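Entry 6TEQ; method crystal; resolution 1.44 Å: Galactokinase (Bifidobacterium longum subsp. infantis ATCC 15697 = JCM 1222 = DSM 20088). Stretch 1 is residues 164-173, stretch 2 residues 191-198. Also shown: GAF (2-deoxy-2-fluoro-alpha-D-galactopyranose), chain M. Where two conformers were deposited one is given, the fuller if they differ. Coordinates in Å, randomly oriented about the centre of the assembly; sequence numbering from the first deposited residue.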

# COMPACT_ATOMS: atom_id res chain seq x y z
N SER A 164 -16.71 11.41 -4.23
CA SER A 164 -16.80 11.57 -2.74
C SER A 164 -15.90 10.55 -2.07
O SER A 164 -15.71 9.45 -2.59
CB SER A 164 -18.24 11.48 -2.18
OG SER A 164 -18.76 10.22 -2.33
N ASP A 165 -15.38 10.94 -0.90
CA ASP A 165 -14.63 9.97 -0.08
C ASP A 165 -15.45 8.73 0.17
O ASP A 165 -14.90 7.61 0.05
CB ASP A 165 -14.22 10.59 1.25
CG ASP A 165 -13.33 9.70 2.10
OD1 ASP A 165 -12.25 9.34 1.59
OD2 ASP A 165 -13.78 9.33 3.24
N ALA A 166 -16.68 8.89 0.70
CA ALA A 166 -17.50 7.72 1.07
C ALA A 166 -17.81 6.90 -0.18
O ALA A 166 -17.76 5.66 -0.11
CB ALA A 166 -18.75 8.18 1.77
N GLY A 167 -18.11 7.55 -1.30
CA GLY A 167 -18.36 6.86 -2.57
C GLY A 167 -17.13 6.03 -2.97
O GLY A 167 -17.25 4.90 -3.43
N ARG A 168 -15.95 6.61 -2.76
CA ARG A 168 -14.75 5.90 -3.22
C ARG A 168 -14.58 4.56 -2.48
O ARG A 168 -13.92 3.67 -3.03
CB ARG A 168 -13.50 6.77 -3.10
CG ARG A 168 -13.44 7.79 -4.19
CD ARG A 168 -12.14 8.54 -4.08
NE ARG A 168 -12.00 9.46 -5.17
CZ ARG A 168 -10.87 9.97 -5.58
NH1 ARG A 168 -9.76 9.80 -4.90
NH2 ARG A 168 -10.88 10.80 -6.59
N VAL A 169 -15.21 4.36 -1.30
CA VAL A 169 -15.10 3.06 -0.63
C VAL A 169 -15.69 1.94 -1.51
O VAL A 169 -15.21 0.80 -1.49
CB VAL A 169 -15.71 3.16 0.78
CG1 VAL A 169 -15.85 1.77 1.39
CG2 VAL A 169 -14.85 4.11 1.63
N THR A 170 -16.76 2.22 -2.25
CA THR A 170 -17.29 1.22 -3.20
C THR A 170 -16.21 0.81 -4.20
O THR A 170 -16.05 -0.38 -4.51
CB THR A 170 -18.54 1.79 -3.86
OG1 THR A 170 -19.55 1.87 -2.82
CG2 THR A 170 -19.03 0.91 -4.99
N LEU A 171 -15.47 1.77 -4.72
CA LEU A 171 -14.41 1.54 -5.74
C LEU A 171 -13.21 0.85 -5.10
O LEU A 171 -12.69 -0.08 -5.70
CB LEU A 171 -14.01 2.86 -6.33
CG LEU A 171 -15.15 3.63 -7.00
CD1 LEU A 171 -14.68 4.89 -7.59
CD2 LEU A 171 -15.92 2.82 -7.99
N ILE A 172 -12.84 1.26 -3.90
CA ILE A 172 -11.87 0.54 -3.05
C ILE A 172 -12.23 -0.93 -2.93
O ILE A 172 -11.35 -1.81 -3.10
CB ILE A 172 -11.71 1.23 -1.71
CG1 ILE A 172 -10.98 2.55 -1.92
CG2 ILE A 172 -10.97 0.35 -0.75
CD1 ILE A 172 -11.16 3.49 -0.75
N ASN A 173 -13.48 -1.21 -2.60
CA ASN A 173 -13.89 -2.62 -2.36
C ASN A 173 -13.76 -3.39 -3.68
O ASN A 173 -13.32 -4.57 -3.62
CB ASN A 173 -15.27 -2.68 -1.76
CG ASN A 173 -15.27 -2.28 -0.30
OD1 ASN A 173 -14.20 -2.34 0.35
ND2 ASN A 173 -16.46 -1.96 0.21
N ASP A 191 -3.80 -0.50 1.28
CA ASP A 191 -3.14 0.13 0.15
C ASP A 191 -4.17 0.89 -0.69
O ASP A 191 -3.88 2.02 -1.21
CB ASP A 191 -2.43 -0.88 -0.73
CG ASP A 191 -1.42 -1.78 -0.07
OD1 ASP A 191 -1.06 -1.48 1.10
OD2 ASP A 191 -0.91 -2.62 -0.82
N GLN A 192 -5.36 0.32 -0.84
CA GLN A 192 -6.41 0.84 -1.70
C GLN A 192 -7.08 2.03 -0.98
O GLN A 192 -7.38 3.09 -1.64
CB GLN A 192 -7.43 -0.25 -2.01
CG GLN A 192 -6.82 -1.44 -2.76
CD GLN A 192 -6.18 -2.50 -1.88
OE1 GLN A 192 -6.05 -2.35 -0.63
NE2 GLN A 192 -5.77 -3.58 -2.51
N ASN A 193 -7.23 1.99 0.32
CA ASN A 193 -7.70 3.14 1.09
C ASN A 193 -6.72 4.26 0.98
O ASN A 193 -7.14 5.46 0.76
CB ASN A 193 -8.00 2.73 2.56
CG ASN A 193 -9.36 2.07 2.73
OD1 ASN A 193 -10.34 2.79 2.84
ND2 ASN A 193 -9.44 0.75 2.68
N ALA A 194 -5.42 4.00 1.09
CA ALA A 194 -4.39 5.07 0.94
C ALA A 194 -4.52 5.68 -0.43
O ALA A 194 -4.59 6.90 -0.56
CB ALA A 194 -3.01 4.52 1.15
N SER A 195 -4.56 4.86 -1.47
CA SER A 195 -4.42 5.34 -2.85
C SER A 195 -5.63 6.23 -3.19
O SER A 195 -5.50 7.18 -3.97
CB SER A 195 -4.32 4.13 -3.80
OG SER A 195 -3.98 4.54 -5.09
N MET A 196 -6.78 5.97 -2.59
CA MET A 196 -8.02 6.68 -3.00
C MET A 196 -8.51 7.64 -1.92
O MET A 196 -9.46 8.40 -2.23
CB MET A 196 -9.14 5.71 -3.37
CG MET A 196 -8.72 4.88 -4.55
SD MET A 196 -10.11 4.02 -5.28
CE MET A 196 -10.57 5.24 -6.52
N ARG A 197 -7.87 7.71 -0.75
CA ARG A 197 -8.42 8.56 0.32
C ARG A 197 -7.39 9.41 1.02
O ARG A 197 -7.82 10.35 1.76
CB ARG A 197 -9.19 7.71 1.35
CG ARG A 197 -10.31 6.92 0.73
CD ARG A 197 -10.85 6.00 1.72
NE ARG A 197 -11.74 6.72 2.66
CZ ARG A 197 -12.32 6.20 3.69
NH1 ARG A 197 -12.04 4.94 4.06
NH2 ARG A 197 -13.19 6.94 4.36
N CYS A 198 -6.11 9.25 0.74
CA CYS A 198 -5.09 10.14 1.33
C CYS A 198 -5.27 11.55 0.81
O CYS A 198 -5.89 11.73 -0.28
CB CYS A 198 -3.69 9.62 1.09
SG CYS A 198 -3.23 8.21 2.11
C1 GAF M . 0.51 -5.70 2.15
C2 GAF M . -1.00 -5.70 1.99
F2 GAF M . -1.29 -5.45 0.69
C3 GAF M . -1.67 -4.67 2.87
O3 GAF M . -3.04 -4.90 2.88
C4 GAF M . -1.17 -4.79 4.35
O4 GAF M . -1.63 -5.97 5.00
C5 GAF M . 0.32 -4.75 4.35
O5 GAF M . 0.83 -5.78 3.55
C6 GAF M . 0.92 -4.88 5.74
O6 GAF M . 0.53 -3.79 6.58
O1 GAF M . 0.91 -4.48 1.56
O HOH W 1 -11.22 10.28 -0.86

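What ties the two helices together most strongly? A salt bridge between Asp-165 and Arg-197 does, and it engages both carboxylate oxygens. Arg-197 NE donates to Asp-165 OD1 at 2.9 Å, and Arg-197 NH2 donates to Asp-165 OD2 at 2.7 Å, both nearly straight. The acid lies at the edge of the guanidinium, near its plane, so two N-H groups meet two acceptors side by side. Neither CA-to-CB bond points at the partner helix; both run sideways, and the ends of the side chains close the gap. A third guanidinium nitrogen is held within its own stretch, where Arg-197 NH1 donates to Asn-193 OD1 at 3.0 Å, which helps to fix the group for its acid.

How does the second arginine contribute? The CA-to-CB bond of Arg-168 points toward the other stretch, and the side chain extends through t rotamers at chi2 and chi3, so that Arg-168 NH1 donates to the backbone oxygen Met-196 O at 3.0 Å. A long, charged donor suits this place because it can reach across to a carbonyl near the end of the stretch. The same carbonyl also accepts from a water, 2.9 Å from Met-196 O, which donates as well to Asp-165 OD1 at 2.8 Å. The water thus links the main chain of one stretch to the carboxylate of the other, and joins the two polar contacts into one network.

What fills the space between the helices beyond these polar groups? Ile-172 is the knob, set in a hole formed by Gln-192, Asn-193, Met-196 and Arg-197. Its branched side chain touches several of them: Ile-172 CD1 lies 3.5 Å from Arg-197 CD, Ile-172 CG2 is 3.8 Å from Gln-192 CB, and Ile-172 CG1 is 3.8 Å from Met-196 SD. The aliphatic part of the arginine therefore packs while its guanidinium pairs with the acid. The CA-to-CB bond of Met-196 points toward the first stretch, and its flexible thioether also brings Met-196 CE to 4.2 Å from Leu-171 CB. Ile-172 and Met-196 have the largest areas covered by the opposing stretch.

How do the helices themselves accommodate this arrangement? Their N-to-C directions differ by 138°, and their axes approach to 9.5 Å, with about 486 Å² buried in total. The CA atoms come nearest at Ile-172 and Gln-192, 5.6 Å apart. About one turn beyond Asp-165, Val-169 CG2 lies over one face of the Arg-197 guanidinium, 3.8 Å from Arg-197 NH1, while Asp-165 takes an edge.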